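Local structure of threonine synthase (Brucella melitensis bv. 1, 4F4F) at residues Gly19-Leu24 against Gly69-Ala74. The protein probably converts O-phospho-L-homoserine and water into L-threonine and phosphate, the last step of threonine biosynthesis, with pyridoxal 5'-phosphate as cofactor. Numbering follows the deposited sequence.
Sequences GFSDAL and GGEIPA
Two flat groups, the carboxylate of E71 and the ring of F20, organise this contact in the N-terminal region. E71 OE1 lies at the edge of the F20 ring, near its plane, but comes nearest to F20 CB (3.8 Å); I72 CD1 approaches the ring obliquely, 4.1 Å from F20 CE2. The site is the N-terminal first turn of helix 20-26, with G19 at the N-cap; amides here lack an earlier carbonyl, and that of S21 bonds to E71, in the loop before helix 74-86. Glutamate suits the task because its chain, extended beyond CG, spans the gap, and its negative charge should be favoured by the helix dipole. Glycine suits position 19, since a CB there would collide with E71 OE2. F20, its CG anti to the backbone N (chi1 176°), packs its buried ring against I72 and M127 of helix 117-134, which suits an aromatic residue. Serine fits position 21: its hydroxyl, beside its own backbone N (chi1 -68°), reaches the same oxygen as its amide. S21 N meets E71 OE1 from above the carboxylate plane at 2.7 Å, and S21 OG donates to E71 OE1 nearly along the C-O axis at 2.6 Å.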
ATOM      1  N   GLY A  19     -12.953 -14.557 -10.818  1.00 16.70           N
ATOM      2  CA  GLY A  19     -12.949 -13.339 -11.597  1.00 16.48           C
ATOM      3  C   GLY A  19     -12.517 -12.139 -10.741  1.00 16.02           C
ATOM      4  O   GLY A  19     -12.333 -12.241  -9.516  1.00 15.58           O
ATOM      5  N   PHE A  20     -12.316 -10.994 -11.387  1.00 15.49           N
ATOM      6  CA  PHE A  20     -11.891  -9.792 -10.679  1.00 15.37           C
ATOM      7  C   PHE A  20     -12.790  -9.404  -9.497  1.00 16.36           C
ATOM      8  O   PHE A  20     -12.295  -9.175  -8.418  1.00 15.52           O
ATOM      9  CB  PHE A  20     -11.852  -8.586 -11.634  1.00 15.70           C
ATOM     10  CG  PHE A  20     -11.511  -7.304 -10.940  1.00 16.12           C
ATOM     11  CD1 PHE A  20     -10.220  -7.106 -10.444  1.00 15.35           C
ATOM     12  CD2 PHE A  20     -12.461  -6.339 -10.730  1.00 17.85           C
ATOM     13  CE1 PHE A  20      -9.893  -5.948  -9.783  1.00 15.98           C
ATOM     14  CE2 PHE A  20     -12.143  -5.170 -10.061  1.00 18.43           C
ATOM     15  CZ  PHE A  20     -10.851  -4.989  -9.579  1.00 17.42           C
ATOM     16  N   SER A  21     -14.107  -9.318  -9.716  1.00 18.08           N
ATOM     17  CA  SER A  21     -15.003  -8.834  -8.702  1.00 19.97           C
ATOM     18  C   SER A  21     -14.931  -9.701  -7.473  1.00 20.90           C
ATOM     19  O   SER A  21     -14.820  -9.208  -6.353  1.00 21.25           O
ATOM     20  CB  SER A  21     -16.429  -8.792  -9.236  1.00 21.72           C
ATOM     21  OG  SER A  21     -16.508  -7.801 -10.228  1.00 21.71           O
ATOM     22  N   ASP A  22     -14.985 -11.003  -7.678  1.00 21.88           N
ATOM     23  CA  ASP A  22     -14.871 -11.933  -6.572  1.00 23.33           C
ATOM     24  C   ASP A  22     -13.523 -11.832  -5.899  1.00 22.80           C
ATOM     25  O   ASP A  22     -13.461 -11.852  -4.678  1.00 23.20           O
ATOM     26  CB  ASP A  22     -15.131 -13.367  -7.052  1.00 24.78           C
ATOM     27  CG  ASP A  22     -16.579 -13.637  -7.276  1.00 27.91           C
ATOM     28  OD1 ASP A  22     -17.373 -13.012  -6.573  1.00 30.69           O
ATOM     29  OD2 ASP A  22     -16.940 -14.440  -8.162  1.00 30.33           O
ATOM     30  N   ALA A  23     -12.438 -11.735  -6.678  1.00 21.75           N
ATOM     31  CA  ALA A  23     -11.124 -11.598  -6.077  1.00 21.31           C
ATOM     32  C   ALA A  23     -11.091 -10.352  -5.198  1.00 23.05           C
ATOM     33  O   ALA A  23     -10.470 -10.367  -4.136  1.00 23.16           O
ATOM     34  CB  ALA A  23     -10.024 -11.552  -7.117  1.00 19.21           C
ATOM     35  N   LEU A  24     -11.770  -9.284  -5.641  1.00 24.48           N
ATOM     36  CA  LEU A  24     -11.831  -8.040  -4.885  1.00 25.68           C
ATOM     37  C   LEU A  24     -12.537  -8.242  -3.536  1.00 27.84           C
ATOM     38  O   LEU A  24     -12.127  -7.673  -2.552  1.00 31.28           O
ATOM     39  CB  LEU A  24     -12.539  -6.943  -5.698  1.00 26.85           C
ATOM     40  CG  LEU A  24     -12.649  -5.547  -5.058  1.00 27.87           C
ATOM     41  CD1 LEU A  24     -12.803  -4.448  -6.089  1.00 28.41           C
ATOM     42  CD2 LEU A  24     -13.806  -5.503  -4.070  1.00 30.74           C
ATOM     43  N   GLY A  69     -11.327  -7.648 -16.251  1.00 18.22           N
ATOM     44  CA  GLY A  69     -11.924  -8.793 -16.937  1.00 19.67           C
ATOM     45  C   GLY A  69     -13.271  -8.486 -17.562  1.00 21.05           C
ATOM     46  O   GLY A  69     -14.135  -9.360 -17.653  1.00 21.44           O
ATOM     47  N   GLY A  70     -13.472  -7.233 -17.945  1.00 20.95           N
ATOM     48  CA  GLY A  70     -14.753  -6.824 -18.488  1.00 21.91           C
ATOM     49  C   GLY A  70     -15.906  -6.731 -17.504  1.00 22.22           C
ATOM     50  O   GLY A  70     -17.042  -6.561 -17.927  1.00 23.24           O
ATOM     51  N   GLU A  71     -15.641  -6.779 -16.204  1.00 21.08           N
ATOM     52  CA  GLU A  71     -16.724  -6.824 -15.231  1.00 21.15           C
ATOM     53  C   GLU A  71     -17.191  -5.441 -14.844  1.00 20.71           C
ATOM     54  O   GLU A  71     -18.238  -5.295 -14.238  1.00 20.45           O
ATOM     55  CB  GLU A  71     -16.279  -7.593 -13.996  1.00 21.15           C
ATOM     56  CG  GLU A  71     -15.860  -8.999 -14.367  1.00 21.90           C
ATOM     57  CD  GLU A  71     -15.494  -9.825 -13.173  1.00 22.03           C
ATOM     58  OE1 GLU A  71     -15.557  -9.332 -12.038  1.00 21.85           O
ATOM     59  OE2 GLU A  71     -15.120 -10.977 -13.381  1.00 24.41           O
ATOM     60  N   ILE A  72     -16.405  -4.416 -15.152  1.00 20.03           N
ATOM     61  CA  ILE A  72     -16.847  -3.052 -14.880  1.00 19.71           C
ATOM     62  C   ILE A  72     -16.926  -2.325 -16.225  1.00 19.47           C
ATOM     63  O   ILE A  72     -15.902  -2.110 -16.867  1.00 19.67           O
ATOM     64  CB  ILE A  72     -15.908  -2.303 -13.914  1.00 19.45           C
ATOM     65  CG1 ILE A  72     -15.645  -3.103 -12.632  1.00 19.22           C
ATOM     66  CG2 ILE A  72     -16.502  -0.975 -13.504  1.00 19.67           C
ATOM     67  CD1 ILE A  72     -14.657  -2.407 -11.697  1.00 18.69           C
ATOM     68  N   PRO A  73     -18.136  -1.944 -16.659  1.00 19.71           N
ATOM     69  CA  PRO A  73     -18.286  -1.252 -17.950  1.00 19.80           C
ATOM     70  C   PRO A  73     -17.430  -0.001 -18.024  1.00 19.08           C
ATOM     71  O   PRO A  73     -17.224   0.658 -17.008  1.00 17.82           O
ATOM     72  CB  PRO A  73     -19.767  -0.888 -17.981  1.00 20.97           C
ATOM     73  CG  PRO A  73     -20.408  -1.895 -17.092  1.00 21.13           C
ATOM     74  CD  PRO A  73     -19.429  -2.071 -15.972  1.00 20.08           C
ATOM     75  N   ALA A  74     -16.937   0.297 -19.225  1.00 18.86           N
ATOM     76  CA  ALA A  74     -15.963   1.337 -19.441  1.00 18.64           C
ATOM     77  C   ALA A  74     -16.374   2.687 -18.884  1.00 18.66           C
ATOM     78  O   ALA A  74     -15.562   3.366 -18.268  1.00 18.23           O
ATOM     79  CB  ALA A  74     -15.613   1.454 -20.923  1.00 19.30           C
TER
HETATM   80  O   HOH W   1     -15.731 -12.113 -10.245  1.00 17.70           O